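PaaA (Enterobacter agglomerans, PDB 5FF5) takes part in making the bicyclic core of pantocin A and is probably an E1-like, ThiF-family adenylating enzyme. Local coordinates at residues V258-V270 and W323-V336. Sequence-based numbering, arbitrary orientation.
Sequences VIELGGDPLEISV and WQSAPSLSIMAGIV
The side chain of M332, modelled as selenomethionine, reaches from helix 326-345 onto the hairpin 258-270. Its chain bends at chi2 (148°) and again at chi3 (48°), which brings SE to 4.0 Å from I268 CB and close to the backbone of G262 and G263, while CG packs against V270 CG2 and L261 CD1. One turn further along, V336 CG2 fits between V270 CG1 and L261 CD2, the latter at 3.9 Å, and V336 CG1 meets I259 CD1. I268 crosses I331 at about a right angle, its CD1 reaching I331 CG2 and, at 4.0 Å, I335 CD1.

At the hairpin's turn, P265 lies over one face of the W323 indole, CD offset toward the rim and CB 3.7 Å from CZ3, while L266 CG approaches the ring edge in plane, 3.8 Å from CH2. The Q324 amide lies against P265 CD, and S328 OG comes near P265 CA.

The turn is shaped by D264, whose OD1 accepts from E267 N at 3.0 Å in an Asx motif. Further back, G262 O receives both the OG and the N of S269, from opposite faces of its plane, tying the strands together.

Within the Rossmann-like ThiF fold, strands 258-263 and 267-274 are adjacent and antiparallel in the mixed sheet, the first beside 227-229 and the second beside 355-360. The stretch 326-336 of helix 326-345 runs nearly parallel to 267-270 (19°) and nearly antiparallel to 258-263; W146 of helix 142-153 touches its A333, and the second subunit packs on P327 and I331.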
loop_
_atom_site.group_PDB
_atom_site.type_symbol
_atom_site.label_atom_id
_atom_site.label_comp_id
_atom_site.label_asym_id
_atom_site.label_seq_id
_atom_site.Cartn_x
_atom_site.Cartn_y
_atom_site.Cartn_z
ATOM N N VAL A 258 12.936 17.076 0.487
ATOM C CA VAL A 258 11.672 17.239 1.159
ATOM C C VAL A 258 10.562 16.768 0.212
ATOM O O VAL A 258 10.522 17.159 -0.957
ATOM C CB VAL A 258 11.454 18.728 1.567
ATOM C CG1 VAL A 258 10.108 18.945 2.220
ATOM C CG2 VAL A 258 12.571 19.211 2.457
ATOM N N ILE A 259 9.656 15.933 0.704
ATOM C CA ILE A 259 8.530 15.522 -0.116
ATOM C C ILE A 259 7.252 15.982 0.544
ATOM O O ILE A 259 7.088 15.822 1.746
ATOM C CB ILE A 259 8.482 13.993 -0.332
ATOM C CG1 ILE A 259 7.446 13.646 -1.414
ATOM C CG2 ILE A 259 8.147 13.281 0.966
ATOM C CD1 ILE A 259 7.344 12.189 -1.747
ATOM N N GLU A 260 6.348 16.551 -0.247
ATOM C CA GLU A 260 5.074 17.036 0.265
ATOM C C GLU A 260 4.015 16.022 -0.070
ATOM O O GLU A 260 4.240 15.093 -0.843
ATOM C CB GLU A 260 4.681 18.371 -0.354
ATOM C CG GLU A 260 5.760 19.413 -0.379
ATOM C CD GLU A 260 5.234 20.738 -0.888
ATOM O OE1 GLU A 260 4.368 20.728 -1.793
ATOM O OE2 GLU A 260 5.685 21.788 -0.393
ATOM N N LEU A 261 2.830 16.233 0.470
ATOM C CA LEU A 261 1.749 15.315 0.213
ATOM C C LEU A 261 0.503 15.844 0.869
ATOM O O LEU A 261 0.568 16.746 1.703
ATOM C CB LEU A 261 2.104 13.922 0.729
ATOM C CG LEU A 261 2.242 13.798 2.236
ATOM C CD1 LEU A 261 1.045 13.085 2.801
ATOM C CD2 LEU A 261 3.505 13.079 2.564
ATOM N N GLY A 262 -0.640 15.314 0.464
ATOM C CA GLY A 262 -1.872 15.717 1.089
ATOM C C GLY A 262 -3.074 15.424 0.233
ATOM O O GLY A 262 -2.968 15.308 -0.984
ATOM N N GLY A 263 -4.226 15.330 0.882
ATOM C CA GLY A 263 -5.467 15.041 0.206
ATOM C C GLY A 263 -6.455 14.495 1.207
ATOM O O GLY A 263 -6.293 14.635 2.414
ATOM N N ASP A 264 -7.498 13.877 0.694
ATOM C CA ASP A 264 -8.529 13.303 1.523
ATOM C C ASP A 264 -9.073 12.010 0.925
ATOM O O ASP A 264 -8.698 11.605 -0.178
ATOM C CB ASP A 264 -9.636 14.325 1.708
ATOM C CG ASP A 264 -10.052 14.954 0.397
ATOM O OD1 ASP A 264 -10.366 14.211 -0.552
ATOM O OD2 ASP A 264 -10.032 16.197 0.304
ATOM N N PRO A 265 -9.948 11.340 1.666
ATOM C CA PRO A 265 -10.658 10.175 1.140
ATOM C C PRO A 265 -11.199 10.353 -0.277
ATOM O O PRO A 265 -11.572 9.339 -0.857
ATOM C CB PRO A 265 -11.792 10.002 2.145
ATOM C CG PRO A 265 -11.129 10.392 3.452
ATOM C CD PRO A 265 -10.165 11.514 3.111
ATOM N N LEU A 266 -11.292 11.578 -0.799
ATOM C CA LEU A 266 -11.825 11.819 -2.150
ATOM C C LEU A 266 -10.761 11.949 -3.268
ATOM O O LEU A 266 -10.899 11.345 -4.332
ATOM C CB LEU A 266 -12.720 13.060 -2.127
ATOM C CG LEU A 266 -14.049 12.920 -1.356
ATOM C CD1 LEU A 266 -14.853 14.202 -1.427
ATOM C CD2 LEU A 266 -14.904 11.759 -1.874
ATOM N N GLU A 267 -9.693 12.704 -3.023
ATOM C CA GLU A 267 -8.571 12.769 -3.969
ATOM C C GLU A 267 -7.260 12.957 -3.212
ATOM O O GLU A 267 -7.212 13.649 -2.201
ATOM C CB GLU A 267 -8.700 13.924 -4.967
ATOM C CG GLU A 267 -8.409 15.259 -4.314
ATOM C CD GLU A 267 -8.015 16.335 -5.296
ATOM O OE1 GLU A 267 -8.061 16.066 -6.515
ATOM O OE2 GLU A 267 -7.621 17.437 -4.837
ATOM N N ILE A 268 -6.195 12.353 -3.716
ATOM C CA ILE A 268 -4.923 12.368 -3.030
ATOM C C ILE A 268 -3.929 13.081 -3.903
ATOM O O ILE A 268 -4.062 13.054 -5.130
ATOM C CB ILE A 268 -4.397 10.950 -2.768
ATOM C CG1 ILE A 268 -4.234 10.231 -4.105
ATOM C CG2 ILE A 268 -5.341 10.156 -1.888
ATOM C CD1 ILE A 268 -3.565 8.890 -3.982
ATOM N N SER A 269 -2.916 13.681 -3.286
ATOM C CA SER A 269 -1.836 14.274 -4.056
ATOM C C SER A 269 -0.531 13.884 -3.361
ATOM O O SER A 269 -0.506 13.707 -2.149
ATOM C CB SER A 269 -1.999 15.793 -4.174
ATOM O OG SER A 269 -1.614 16.457 -2.983
ATOM N N VAL A 270 0.527 13.650 -4.131
ATOM C CA VAL A 270 1.817 13.345 -3.532
ATOM C C VAL A 270 3.000 14.019 -4.228
ATOM O O VAL A 270 3.160 13.926 -5.448
ATOM C CB VAL A 270 2.060 11.830 -3.441
ATOM C CG1 VAL A 270 3.483 11.546 -2.988
ATOM C CG2 VAL A 270 1.080 11.210 -2.476
ATOM N N TRP A 323 -12.360 13.951 8.798
ATOM C CA TRP A 323 -13.023 12.762 8.232
ATOM C C TRP A 323 -12.058 11.858 7.418
ATOM O O TRP A 323 -11.658 12.206 6.317
ATOM C CB TRP A 323 -14.200 13.208 7.365
ATOM C CG TRP A 323 -13.814 14.199 6.313
ATOM C CD1 TRP A 323 -13.454 15.495 6.498
ATOM C CD2 TRP A 323 -13.763 13.965 4.905
ATOM N NE1 TRP A 323 -13.168 16.088 5.292
ATOM C CE2 TRP A 323 -13.357 15.167 4.295
ATOM C CE3 TRP A 323 -14.008 12.852 4.101
ATOM C CZ2 TRP A 323 -13.192 15.286 2.922
ATOM C CZ3 TRP A 323 -13.850 12.980 2.745
ATOM C CH2 TRP A 323 -13.444 14.184 2.166
ATOM N N GLN A 324 -11.707 10.696 7.952
ATOM C CA GLN A 324 -10.667 9.873 7.354
ATOM C C GLN A 324 -10.890 8.385 7.561
ATOM O O GLN A 324 -11.537 7.976 8.528
ATOM C CB GLN A 324 -9.302 10.250 7.921
ATOM C CG GLN A 324 -8.711 11.519 7.354
ATOM C CD GLN A 324 -8.119 11.334 5.959
ATOM O OE1 GLN A 324 -8.142 10.233 5.385
ATOM N NE2 GLN A 324 -7.582 12.423 5.403
ATOM N N SER A 325 -10.332 7.585 6.652
ATOM C CA SER A 325 -10.291 6.128 6.779
ATOM C C SER A 325 -8.949 5.650 6.241
ATOM O O SER A 325 -8.230 6.407 5.595
ATOM C CB SER A 325 -11.432 5.478 6.019
ATOM O OG SER A 325 -11.275 5.711 4.634
ATOM N N ALA A 326 -8.586 4.411 6.538
ATOM C CA ALA A 326 -7.224 3.942 6.251
ATOM C C ALA A 326 -6.808 3.909 4.754
ATOM O O ALA A 326 -5.680 4.294 4.419
ATOM C CB ALA A 326 -7.018 2.561 6.891
ATOM N N PRO A 327 -7.708 3.447 3.858
ATOM C CA PRO A 327 -7.382 3.220 2.437
ATOM C C PRO A 327 -6.684 4.380 1.736
ATOM O O PRO A 327 -5.791 4.174 0.925
ATOM C CB PRO A 327 -8.752 2.965 1.802
ATOM C CG PRO A 327 -9.539 2.350 2.899
ATOM C CD PRO A 327 -9.084 3.021 4.169
ATOM N N SER A 328 -7.115 5.593 2.021
ATOM C CA SER A 328 -6.544 6.760 1.376
ATOM C C SER A 328 -5.106 6.981 1.838
ATOM O O SER A 328 -4.262 7.453 1.083
ATOM C CB SER A 328 -7.423 7.962 1.669
ATOM O OG SER A 328 -8.689 7.504 2.147
ATOM N N LEU A 329 -4.831 6.648 3.091
ATOM C CA LEU A 329 -3.507 6.847 3.661
ATOM C C LEU A 329 -2.482 5.860 3.112
ATOM O O LEU A 329 -1.323 6.225 2.881
ATOM C CB LEU A 329 -3.562 6.730 5.182
ATOM C CG LEU A 329 -4.526 7.642 5.937
ATOM C CD1 LEU A 329 -4.399 7.367 7.426
ATOM C CD2 LEU A 329 -4.241 9.083 5.635
ATOM N N SER A 330 -2.891 4.607 2.921
ATOM C CA SER A 330 -1.943 3.587 2.469
ATOM C C SER A 330 -1.473 3.899 1.057
ATOM O O SER A 330 -0.273 3.782 0.745
ATOM C CB SER A 330 -2.556 2.178 2.509
ATOM O OG SER A 330 -3.907 2.208 2.930
ATOM N N ILE A 331 -2.408 4.328 0.214
ATOM C CA ILE A 331 -2.049 4.699 -1.136
ATOM C C ILE A 331 -1.026 5.824 -1.087
ATOM O O ILE A 331 0.007 5.756 -1.751
ATOM C CB ILE A 331 -3.257 5.145 -1.948
ATOM C CG1 ILE A 331 -4.239 4.005 -2.116
ATOM C CG2 ILE A 331 -2.816 5.600 -3.314
ATOM C CD1 ILE A 331 -5.333 4.331 -3.060
HETATM N N MSE A 332 -1.314 6.839 -0.270
HETATM C CA MSE A 332 -0.482 8.029 -0.170
HETATM C C MSE A 332 0.912 7.728 0.397
HETATM O O MSE A 332 1.910 8.272 -0.084
HETATM C CB MSE A 332 -1.192 9.066 0.685
HETATM C CG MSE A 332 -0.957 10.516 0.293
HETATM SE SE MSE A 332 -2.576 11.531 0.711
HETATM C CE MSE A 332 -2.886 10.890 2.525
ATOM N N ALA A 333 0.991 6.853 1.397
ATOM C CA ALA A 333 2.286 6.506 1.981
ATOM C C ALA A 333 3.117 5.596 1.068
ATOM O O ALA A 333 4.354 5.648 1.084
ATOM C CB ALA A 333 2.097 5.856 3.318
ATOM N N GLY A 334 2.433 4.754 0.294
ATOM C CA GLY A 334 3.083 3.845 -0.631
ATOM C C GLY A 334 3.666 4.549 -1.838
ATOM O O GLY A 334 4.729 4.180 -2.319
ATOM N N ILE A 335 2.940 5.523 -2.371
ATOM C CA ILE A 335 3.477 6.380 -3.413
ATOM C C ILE A 335 4.686 7.156 -2.880
ATOM O O ILE A 335 5.723 7.239 -3.532
ATOM C CB ILE A 335 2.428 7.359 -3.915
ATOM C CG1 ILE A 335 1.171 6.610 -4.327
ATOM C CG2 ILE A 335 2.971 8.191 -5.052
ATOM C CD1 ILE A 335 0.113 7.494 -4.914
ATOM N N VAL A 336 4.547 7.697 -1.672
ATOM C CA VAL A 336 5.609 8.454 -1.036
ATOM C C VAL A 336 6.822 7.594 -0.766
ATOM O O VAL A 336 7.949 7.978 -1.053
ATOM C CB VAL A 336 5.152 9.042 0.302
ATOM C CG1 VAL A 336 6.348 9.472 1.120
ATOM C CG2 VAL A 336 4.232 10.204 0.074
#